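PDB 3ZRP: serine-pyruvate aminotransferase (agxt) from Sulfolobus solfataricus, which probably transfers amino groups between serine or alanine and the keto acids pyruvate or glyoxylate, using pyridoxal 5'-phosphate as cofactor. Local coordinates for residues Val34-Arg45 / Val229-Ala238; Tyr46-Tyr54 / Val173-Leu184. All coordinates share one frame; numbering follows the deposited sequence. Where two conformers were deposited one is given.

Interaction 1. Residues Val34-Arg45 / Val229-Ala238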
loop_
_atom_site.group_PDB
_atom_site.type_symbol
_atom_site.label_atom_id
_atom_site.label_comp_id
_atom_site.label_asym_id
_atom_site.label_seq_id
_atom_site.Cartn_x
_atom_site.Cartn_y
_atom_site.Cartn_z
ATOM N N VAL A 34 -9.918 8.875 -11.261
ATOM C CA VAL A 34 -11.123 9.191 -10.487
ATOM C C VAL A 34 -12.273 8.271 -10.907
ATOM O O VAL A 34 -12.974 7.729 -10.054
ATOM C CB VAL A 34 -11.500 10.706 -10.610
ATOM C CG1 VAL A 34 -12.885 10.961 -10.085
ATOM C CG2 VAL A 34 -10.463 11.584 -9.869
ATOM N N GLU A 35 -12.437 8.068 -12.220
ATOM C CA GLU A 35 -13.489 7.194 -12.736
ATOM C C GLU A 35 -13.273 5.734 -12.302
ATOM O O GLU A 35 -14.217 5.030 -11.968
ATOM C CB GLU A 35 -13.584 7.324 -14.262
ATOM C CG GLU A 35 -14.243 8.639 -14.745
ATOM C CD GLU A 35 -14.038 8.928 -16.248
ATOM O OE1 GLU A 35 -13.636 8.012 -16.996
ATOM O OE2 GLU A 35 -14.274 10.079 -16.687
ATOM N N ALA A 36 -12.017 5.285 -12.288
ATOM C CA ALA A 36 -11.723 3.903 -11.899
ATOM C C ALA A 36 -12.008 3.715 -10.404
ATOM O O ALA A 36 -12.577 2.704 -9.984
ATOM C CB ALA A 36 -10.255 3.550 -12.234
ATOM N N LEU A 37 -11.647 4.717 -9.611
ATOM C CA LEU A 37 -11.905 4.699 -8.177
ATOM C C LEU A 37 -13.400 4.683 -7.895
ATOM O O LEU A 37 -13.862 3.865 -7.113
ATOM C CB LEU A 37 -11.230 5.879 -7.471
ATOM C CG LEU A 37 -11.419 5.968 -5.937
ATOM C CD1 LEU A 37 -11.115 4.655 -5.229
ATOM C CD2 LEU A 37 -10.559 7.085 -5.317
ATOM N N ALA A 38 -14.153 5.576 -8.539
ATOM C CA ALA A 38 -15.613 5.612 -8.381
ATOM C C ALA A 38 -16.260 4.276 -8.754
ATOM O O ALA A 38 -17.159 3.778 -8.056
ATOM C CB ALA A 38 -16.227 6.753 -9.222
ATOM N N TYR A 39 -15.804 3.708 -9.861
ATOM C CA TYR A 39 -16.319 2.435 -10.322
ATOM C C TYR A 39 -16.025 1.292 -9.336
ATOM O O TYR A 39 -16.876 0.427 -9.090
ATOM C CB TYR A 39 -15.798 2.120 -11.726
ATOM C CG TYR A 39 -16.422 0.880 -12.304
ATOM C CD1 TYR A 39 -17.623 0.956 -13.041
ATOM C CD2 TYR A 39 -15.855 -0.375 -12.089
ATOM C CE1 TYR A 39 -18.212 -0.199 -13.578
ATOM C CE2 TYR A 39 -16.434 -1.522 -12.614
ATOM C CZ TYR A 39 -17.616 -1.429 -13.352
ATOM O OH TYR A 39 -18.186 -2.572 -13.858
ATOM N N SER A 40 -14.813 1.271 -8.782
ATOM C CA SER A 40 -14.462 0.249 -7.795
ATOM C C SER A 40 -15.278 0.393 -6.517
ATOM O O SER A 40 -15.719 -0.607 -5.936
ATOM C CB SER A 40 -12.944 0.279 -7.505
ATOM O OG SER A 40 -12.241 0.011 -8.691
ATOM N N LEU A 41 -15.485 1.638 -6.087
ATOM C CA LEU A 41 -16.310 1.906 -4.933
ATOM C C LEU A 41 -17.723 1.324 -5.117
ATOM O O LEU A 41 -18.249 0.669 -4.206
ATOM C CB LEU A 41 -16.332 3.407 -4.608
ATOM C CG LEU A 41 -14.993 4.001 -4.149
ATOM C CD1 LEU A 41 -15.090 5.481 -4.035
ATOM C CD2 LEU A 41 -14.534 3.397 -2.803
ATOM N N LYS A 42 -18.317 1.528 -6.299
ATOM C CA LYS A 42 -19.643 0.944 -6.594
ATOM C C LYS A 42 -19.610 -0.577 -6.628
ATOM O O LYS A 42 -20.532 -1.235 -6.132
ATOM C CB LYS A 42 -20.215 1.483 -7.918
ATOM C CG LYS A 42 -20.518 2.943 -7.852
ATOM C CD LYS A 42 -21.063 3.464 -9.161
ATOM C CE LYS A 42 -20.787 4.960 -9.299
ATOM N NZ LYS A 42 -21.474 5.773 -8.258
ATOM N N GLY A 43 -18.520 -1.110 -7.188
ATOM C CA GLY A 43 -18.281 -2.535 -7.273
ATOM C C GLY A 43 -18.200 -3.191 -5.915
ATOM O O GLY A 43 -18.678 -4.319 -5.761
ATOM N N LEU A 44 -17.594 -2.491 -4.941
ATOM C CA LEU A 44 -17.584 -2.950 -3.555
ATOM C C LEU A 44 -19.000 -3.093 -3.002
ATOM O O LEU A 44 -19.319 -4.100 -2.383
ATOM C CB LEU A 44 -16.730 -2.030 -2.662
ATOM C CG LEU A 44 -16.248 -2.567 -1.303
ATOM C CD1 LEU A 44 -15.580 -3.949 -1.370
ATOM C CD2 LEU A 44 -15.296 -1.574 -0.654
ATOM N N ARG A 45 -19.851 -2.089 -3.233
ATOM C CA ARG A 45 -21.252 -2.180 -2.794
ATOM C C ARG A 45 -21.945 -3.385 -3.419
ATOM O O ARG A 45 -22.699 -4.106 -2.752
ATOM C CB ARG A 45 -22.031 -0.906 -3.133
ATOM C CG ARG A 45 -21.677 0.309 -2.295
ATOM C CD ARG A 45 -22.853 1.289 -2.279
ATOM N NE ARG A 45 -22.470 2.629 -1.810
ATOM C CZ ARG A 45 -21.853 3.534 -2.555
ATOM N NH1 ARG A 45 -21.551 3.260 -3.806
ATOM N NH2 ARG A 45 -21.537 4.708 -2.052
ATOM N N VAL A 229 -11.336 11.604 -0.086
ATOM C CA VAL A 229 -10.936 11.060 -1.386
ATOM C C VAL A 229 -12.029 10.178 -1.988
ATOM O O VAL A 229 -12.291 10.267 -3.196
ATOM C CB VAL A 229 -9.554 10.303 -1.327
ATOM C CG1 VAL A 229 -9.114 9.854 -2.721
ATOM C CG2 VAL A 229 -8.492 11.195 -0.709
ATOM N N MET A 230 -12.693 9.375 -1.152
ATOM C CA MET A 230 -13.745 8.436 -1.607
ATOM C C MET A 230 -15.036 9.146 -2.005
ATOM O O MET A 230 -15.590 8.873 -3.081
ATOM C CB MET A 230 -14.044 7.362 -0.545
ATOM C CG MET A 230 -12.776 6.620 -0.045
ATOM S SD MET A 230 -11.883 5.742 -1.352
ATOM C CE MET A 230 -10.199 6.302 -1.045
ATOM N N ARG A 231 -15.502 10.031 -1.127
ATOM C CA ARG A 231 -16.644 10.903 -1.423
ATOM C C ARG A 231 -16.375 11.745 -2.660
ATOM O O ARG A 231 -17.224 11.836 -3.565
ATOM C CB ARG A 231 -16.954 11.787 -0.215
ATOM C CG ARG A 231 -17.746 11.067 0.860
ATOM C CD ARG A 231 -17.679 11.805 2.173
ATOM N NE ARG A 231 -18.626 11.246 3.133
ATOM C CZ ARG A 231 -18.641 11.530 4.428
ATOM N NH1 ARG A 231 -17.749 12.366 4.945
ATOM N NH2 ARG A 231 -19.544 10.955 5.211
ATOM N N GLY A 232 -15.192 12.354 -2.719
ATOM C CA GLY A 232 -14.764 13.094 -3.898
ATOM C C GLY A 232 -14.936 12.287 -5.173
ATOM O O GLY A 232 -15.645 12.724 -6.082
ATOM N N ALA A 233 -14.306 11.108 -5.235
ATOM C CA ALA A 233 -14.342 10.241 -6.426
ATOM C C ALA A 233 -15.755 10.019 -6.958
ATOM O O ALA A 233 -15.983 10.063 -8.177
ATOM C CB ALA A 233 -13.683 8.898 -6.143
ATOM N N GLU A 234 -16.698 9.778 -6.054
ATOM C CA GLU A 234 -18.068 9.484 -6.463
ATOM C C GLU A 234 -18.803 10.721 -6.964
ATOM O O GLU A 234 -19.874 10.594 -7.546
ATOM C CB GLU A 234 -18.852 8.771 -5.358
ATOM C CG GLU A 234 -18.559 7.274 -5.310
ATOM C CD GLU A 234 -19.560 6.470 -4.505
ATOM O OE1 GLU A 234 -19.622 6.612 -3.271
ATOM O OE2 GLU A 234 -20.281 5.667 -5.123
ATOM N N GLU A 235 -18.224 11.902 -6.736
ATOM C CA GLU A 235 -18.771 13.158 -7.259
ATOM C C GLU A 235 -17.947 13.610 -8.467
ATOM O O GLU A 235 -18.096 14.728 -8.952
ATOM C CB GLU A 235 -18.795 14.237 -6.165
ATOM C CG GLU A 235 -19.718 13.898 -4.983
ATOM C CD GLU A 235 -19.635 14.889 -3.838
ATOM O OE1 GLU A 235 -20.017 16.063 -4.035
ATOM O OE2 GLU A 235 -19.211 14.487 -2.728
ATOM N N GLY A 236 -17.077 12.720 -8.947
ATOM C CA GLY A 236 -16.201 13.002 -10.075
ATOM C C GLY A 236 -15.095 14.004 -9.795
ATOM O O GLY A 236 -14.593 14.645 -10.732
ATOM N N LYS A 237 -14.706 14.140 -8.522
ATOM C CA LYS A 237 -13.718 15.127 -8.094
ATOM C C LYS A 237 -12.421 14.481 -7.580
ATOM O O LYS A 237 -12.453 13.470 -6.874
ATOM C CB LYS A 237 -14.308 16.016 -6.996
ATOM C CG LYS A 237 -15.476 16.907 -7.445
ATOM C CD LYS A 237 -16.269 17.414 -6.228
ATOM C CE LYS A 237 -17.219 18.556 -6.577
ATOM N NZ LYS A 237 -18.332 18.132 -7.465
ATOM N N ALA A 238 -11.285 15.065 -7.939
ATOM C CA ALA A 238 -9.992 14.618 -7.421
ATOM C C ALA A 238 -9.768 15.224 -6.041
ATOM O O ALA A 238 -10.198 16.358 -5.768
ATOM C CB ALA A 238 -8.863 15.014 -8.366
HETATM O O HOH W 1 -20.099 7.925 -9.437
#

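Interaction 2. Residues Tyr46-Tyr54 / Val173-Leu184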
loop_
_atom_site.group_PDB
_atom_site.type_symbol
_atom_site.label_atom_id
_atom_site.label_comp_id
_atom_site.label_asym_id
_atom_site.label_seq_id
_atom_site.Cartn_x
_atom_site.Cartn_y
_atom_site.Cartn_z
ATOM N N TYR A 46 -21.688 -3.587 -4.709
ATOM C CA TYR A 46 -22.272 -4.687 -5.466
ATOM C C TYR A 46 -21.890 -6.073 -4.912
ATOM O O TYR A 46 -22.766 -6.901 -4.640
ATOM C CB TYR A 46 -21.932 -4.518 -6.965
ATOM C CG TYR A 46 -22.400 -5.671 -7.829
ATOM C CD1 TYR A 46 -23.762 -5.835 -8.145
ATOM C CD2 TYR A 46 -21.495 -6.600 -8.325
ATOM C CE1 TYR A 46 -24.192 -6.914 -8.913
ATOM C CE2 TYR A 46 -21.911 -7.677 -9.093
ATOM C CZ TYR A 46 -23.266 -7.825 -9.384
ATOM O OH TYR A 46 -23.668 -8.880 -10.154
ATOM N N VAL A 47 -20.593 -6.333 -4.708
ATOM C CA VAL A 47 -20.164 -7.654 -4.236
ATOM C C VAL A 47 -20.460 -7.892 -2.742
ATOM O O VAL A 47 -20.564 -9.044 -2.288
ATOM C CB VAL A 47 -18.663 -7.957 -4.547
ATOM C CG1 VAL A 47 -18.382 -7.844 -6.045
ATOM C CG2 VAL A 47 -17.728 -7.043 -3.746
ATOM N N MET A 48 -20.590 -6.822 -1.977
ATOM C CA MET A 48 -20.961 -6.963 -0.572
ATOM C C MET A 48 -22.467 -6.859 -0.325
ATOM O O MET A 48 -22.937 -7.058 0.794
ATOM C CB MET A 48 -20.193 -5.981 0.281
ATOM C CG MET A 48 -18.828 -6.530 0.635
ATOM S SD MET A 48 -17.828 -5.257 1.355
ATOM C CE MET A 48 -16.259 -6.096 1.535
ATOM N N GLY A 49 -23.229 -6.563 -1.373
ATOM C CA GLY A 49 -24.686 -6.480 -1.266
ATOM C C GLY A 49 -25.124 -5.373 -0.339
ATOM O O GLY A 49 -25.569 -5.640 0.770
ATOM N N ALA A 50 -24.979 -4.130 -0.787
ATOM C CA ALA A 50 -25.428 -2.979 -0.016
ATOM C C ALA A 50 -25.868 -1.845 -0.921
ATOM O O ALA A 50 -25.339 -1.660 -2.007
ATOM C CB ALA A 50 -24.332 -2.502 0.921
ATOM N N SER A 51 -26.834 -1.075 -0.442
ATOM C CA SER A 51 -27.320 0.121 -1.130
ATOM C C SER A 51 -26.341 1.282 -0.922
ATOM O O SER A 51 -25.350 1.147 -0.160
ATOM C CB SER A 51 -28.694 0.505 -0.588
ATOM O OG SER A 51 -28.575 0.992 0.735
ATOM N N LYS A 52 -26.642 2.411 -1.577
ATOM C CA LYS A 52 -25.840 3.634 -1.508
ATOM C C LYS A 52 -25.800 4.261 -0.111
ATOM O O LYS A 52 -25.112 5.257 0.103
ATOM C CB LYS A 52 -26.317 4.660 -2.543
ATOM C CG LYS A 52 -27.586 5.421 -2.164
ATOM C CD LYS A 52 -28.282 6.007 -3.407
ATOM C CE LYS A 52 -28.620 7.492 -3.244
ATOM N NZ LYS A 52 -29.444 7.786 -2.035
ATOM N N ASN A 53 -26.545 3.674 0.824
ATOM C CA ASN A 53 -26.498 4.075 2.231
ATOM C C ASN A 53 -25.191 3.666 2.912
ATOM O O ASN A 53 -24.803 4.239 3.933
ATOM C CB ASN A 53 -27.666 3.449 2.993
ATOM C CG ASN A 53 -28.910 4.300 2.943
ATOM O OD1 ASN A 53 -29.564 4.422 1.900
ATOM N ND2 ASN A 53 -29.251 4.890 4.075
ATOM N N TYR A 54 -24.546 2.651 2.352
ATOM C CA TYR A 54 -23.290 2.127 2.898
ATOM C C TYR A 54 -22.109 2.750 2.166
ATOM O O TYR A 54 -22.137 2.879 0.941
ATOM C CB TYR A 54 -23.284 0.607 2.796
ATOM C CG TYR A 54 -24.114 -0.046 3.879
ATOM C CD1 TYR A 54 -25.484 0.253 4.017
ATOM C CD2 TYR A 54 -23.544 -0.957 4.768
ATOM C CE1 TYR A 54 -26.251 -0.336 5.023
ATOM C CE2 TYR A 54 -24.314 -1.557 5.773
ATOM C CZ TYR A 54 -25.661 -1.235 5.888
ATOM O OH TYR A 54 -26.419 -1.823 6.875
ATOM N N VAL A 173 -22.285 -12.778 0.574
ATOM C CA VAL A 173 -22.063 -11.695 1.532
ATOM C C VAL A 173 -23.226 -10.716 1.380
ATOM O O VAL A 173 -23.502 -10.251 0.264
ATOM C CB VAL A 173 -20.707 -10.956 1.295
ATOM C CG1 VAL A 173 -20.618 -9.680 2.161
ATOM C CG2 VAL A 173 -19.506 -11.940 1.544
ATOM N N LYS A 174 -23.895 -10.416 2.496
ATOM C CA LYS A 174 -25.036 -9.503 2.502
ATOM C C LYS A 174 -24.848 -8.473 3.600
ATOM O O LYS A 174 -25.502 -8.544 4.646
ATOM C CB LYS A 174 -26.344 -10.288 2.741
ATOM C CG LYS A 174 -26.745 -11.249 1.619
ATOM C CD LYS A 174 -27.536 -10.519 0.533
ATOM C CE LYS A 174 -27.172 -11.020 -0.862
ATOM N NZ LYS A 174 -27.699 -12.393 -1.126
ATOM N N ALA A 175 -23.967 -7.507 3.366
ATOM C CA ALA A 175 -23.542 -6.598 4.431
ATOM C C ALA A 175 -24.698 -5.783 5.014
ATOM O O ALA A 175 -24.813 -5.681 6.229
ATOM C CB ALA A 175 -22.379 -5.678 3.962
ATOM N N GLU A 176 -25.561 -5.236 4.164
ATOM C CA GLU A 176 -26.693 -4.419 4.644
ATOM C C GLU A 176 -27.790 -5.271 5.311
ATOM O O GLU A 176 -28.255 -4.959 6.420
ATOM C CB GLU A 176 -27.277 -3.562 3.520
ATOM C CG GLU A 176 -28.611 -2.907 3.882
ATOM C CD GLU A 176 -28.955 -1.686 3.045
ATOM O OE1 GLU A 176 -28.345 -1.448 1.979
ATOM O OE2 GLU A 176 -29.871 -0.956 3.462
ATOM N N GLU A 177 -28.192 -6.339 4.633
ATOM C CA GLU A 177 -29.248 -7.213 5.138
ATOM C C GLU A 177 -28.881 -7.848 6.480
ATOM O O GLU A 177 -29.726 -7.938 7.367
ATOM C CB GLU A 177 -29.598 -8.285 4.115
ATOM C CG GLU A 177 -30.924 -8.985 4.391
ATOM C CD GLU A 177 -31.091 -10.244 3.570
ATOM O OE1 GLU A 177 -31.082 -10.151 2.322
ATOM O OE2 GLU A 177 -31.227 -11.327 4.181
ATOM N N TRP A 178 -27.625 -8.254 6.634
ATOM C CA TRP A 178 -27.157 -8.817 7.901
ATOM C C TRP A 178 -26.812 -7.746 8.935
ATOM O O TRP A 178 -26.560 -8.080 10.093
ATOM C CB TRP A 178 -25.963 -9.745 7.710
ATOM C CG TRP A 178 -26.160 -10.868 6.737
ATOM C CD1 TRP A 178 -27.357 -11.419 6.326
ATOM C CD2 TRP A 178 -25.128 -11.632 6.104
ATOM N NE1 TRP A 178 -27.126 -12.436 5.432
ATOM C CE2 TRP A 178 -25.767 -12.591 5.271
ATOM C CE3 TRP A 178 -23.722 -11.577 6.125
ATOM C CZ2 TRP A 178 -25.057 -13.514 4.498
ATOM C CZ3 TRP A 178 -23.009 -12.491 5.332
ATOM C CH2 TRP A 178 -23.680 -13.454 4.533
ATOM N N ASN A 179 -26.847 -6.476 8.521
ATOM C CA ASN A 179 -26.558 -5.322 9.392
ATOM C C ASN A 179 -25.118 -5.387 9.954
ATOM O O ASN A 179 -24.919 -5.406 11.153
ATOM C CB ASN A 179 -27.622 -5.199 10.503
ATOM C CG ASN A 179 -27.775 -3.770 11.059
ATOM O OD1 ASN A 179 -27.011 -2.846 10.735
ATOM N ND2 ASN A 179 -28.781 -3.595 11.919
ATOM N N VAL A 180 -24.134 -5.453 9.059
ATOM C CA VAL A 180 -22.703 -5.426 9.434
ATOM C C VAL A 180 -22.273 -3.972 9.398
ATOM O O VAL A 180 -22.724 -3.200 8.538
ATOM C CB VAL A 180 -21.837 -6.271 8.463
ATOM C CG1 VAL A 180 -20.291 -6.174 8.813
ATOM C CG2 VAL A 180 -22.293 -7.716 8.486
ATOM N N ASP A 181 -21.408 -3.581 10.331
ATOM C CA ASP A 181 -20.934 -2.199 10.369
ATOM C C ASP A 181 -19.678 -1.929 9.565
ATOM O O ASP A 181 -19.526 -0.829 9.011
ATOM C CB ASP A 181 -20.800 -1.742 11.811
ATOM C CG ASP A 181 -22.137 -1.760 12.512
ATOM O OD1 ASP A 181 -23.016 -0.976 12.082
ATOM O OD2 ASP A 181 -22.311 -2.598 13.420
ATOM N N VAL A 182 -18.774 -2.917 9.541
ATOM C CA VAL A 182 -17.608 -2.922 8.642
ATOM C C VAL A 182 -17.452 -4.308 8.042
ATOM O O VAL A 182 -17.284 -5.285 8.752
ATOM C CB VAL A 182 -16.259 -2.602 9.372
ATOM C CG1 VAL A 182 -15.102 -2.575 8.343
ATOM C CG2 VAL A 182 -16.320 -1.259 10.147
ATOM N N TYR A 183 -17.498 -4.397 6.722
ATOM C CA TYR A 183 -17.210 -5.650 6.032
ATOM C C TYR A 183 -15.963 -5.317 5.221
ATOM O O TYR A 183 -15.942 -4.296 4.537
ATOM C CB TYR A 183 -18.399 -6.076 5.124
ATOM C CG TYR A 183 -18.677 -7.558 5.192
ATOM C CD1 TYR A 183 -17.714 -8.483 4.769
ATOM C CD2 TYR A 183 -19.889 -8.046 5.717
ATOM C CE1 TYR A 183 -17.939 -9.856 4.849
ATOM C CE2 TYR A 183 -20.142 -9.424 5.788
ATOM C CZ TYR A 183 -19.147 -10.327 5.367
ATOM O OH TYR A 183 -19.334 -11.687 5.443
ATOM N N LEU A 184 -14.900 -6.101 5.343
ATOM C CA LEU A 184 -13.672 -5.703 4.684
ATOM C C LEU A 184 -13.083 -6.872 3.887
ATOM O O LEU A 184 -13.393 -8.055 4.150
ATOM C CB LEU A 184 -12.658 -5.120 5.696
ATOM C CG LEU A 184 -12.156 -6.077 6.783
ATOM C CD1 LEU A 184 -10.976 -6.931 6.274
ATOM C CD2 LEU A 184 -11.758 -5.330 8.072
HETATM O O HOH W 2 -23.354 -9.955 -2.442
HETATM O O HOH W 3 -27.525 -6.979 2.064
#

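Interaction 1. Residues Val34-Arg45 / Val229-Ala238
Glu-234, at the C-terminal end of helix 223-234, meets Arg-45 and Lys-42 of helix 31-48. From CB the chain turns to put CG beside the backbone N, anti to the carbonyl carbon (chi1 -81°), where CG passes Leu-41 CD1 at 4.1 Å. Beyond it the extended chain brings CD into the guanidinium plane, at its edge, and Arg-45 grips the carboxylate end-on: NH2 bonds to OE1, on its syn lone pair, and NH1 to OE2, each at 3.0 Å, the two planes 26° apart. A weak, long salt bridge joins OE2 to Lys-42 NZ at 3.4 Å, and a water links that NZ to Glu-234 O. Inward the contact is apolar. Ala-233 fits as a knob into the hole formed by Val-34, Leu-37, Ala-38 and Leu-41, its CB 3.7 Å from Leu-37 CD2. Leu-41 CD2 meets Met-230 SD at 3.8 Å. The axes cross at -102°, and a Schellman motif with Gly-236 at C-prime ends the second helix, turning Ala-238 CA to 3.9 Å from Val-34 CG2. Facing two cations, the carboxylate probably stays ionised. Its two bonds, with Arg-45 NE bound to Tyr-54 O, fix the guanidinium's rotation at the rim of an apolar helix crossing.

Interaction 2. Residues Tyr46-Tyr54 / Val173-Leu184
Met-48 and Val-173 lie side by side at the apolar centre, pointing the same way, with Met-48 CG 3.9 Å from Val-173 CG1. Beyond CG the methionine chain is extended (chi2 169°, chi3 -175°); in this conformer, one of two, SD comes 3.9 Å from Tyr-183 CB and CE lies against the backbone of Tyr-183. The sulfur stands oblique to the Tyr-183 ring in a Met-aromatic contact, while Val-173 CG1 sits over the centre of one face of that ring. Farther out, Tyr-54 offers a face to Glu-176: CB lies 4.0 Å from the ring centroid in a CH-pi contact, and the carboxylate plane is turned 29° from the ring. Val-180 O approaches the edge of the same ring, near its plane.

The backbones join where helix 31-48 ends in a Schellman motif at Gly-49. Ala-175 N donates to Met-48 O at 2.8 Å in an almost straight bond, followed by a weak one from Glu-176 N to Gly-49 O. Two waters reinforce this seam, one between Val-47 O and Val-173 O, the other between Gly-49 O and Glu-177 N. At the polar edge Glu-176 OE1 accepts twice from one residue: it receives Ser-51 OG at 2.7 Å on its syn lone pair and meets Ser-51 N, at 2.9 Å, nearly along its C-O bond. This double grip holds the carboxylate beside the turn Ser-51 to Tyr-54.

Leu-201 of strand 197-202 touches Met-48, Ala-50, Tyr-54 and Ala-175, while helix 146-153 packs on Trp-178, Val-180 and Tyr-183. The contact thus fastens the link from helix 31-48 to edge strand 55-60 onto the loop entering interior strand 182-186, where the Leu-184 side chain is about 6 Å from a bound pyridoxal-5'-phosphate.

How the interactions relate
From the N terminus, helix 31-48 supplies the first partner of both contacts: residues 34-45 for interaction 1, then its C-terminal turn and the following loop for interaction 2. The chain next builds much of the seven-stranded sheet before 173-184 returns to 46-54, closing the inner loop. After strands 182-186 and 197-202 it reaches helix 223-234, which closes the outer loop against 34-45, so interaction 2 nests within interaction 1. Their centres are about 17 Å apart, yet Arg-45 joins them, its backbone O lying 3.0 Å from Ala-50 N in a probable hydrogen bond. Together they tie one helix to both helix 223-234 and the central sheet.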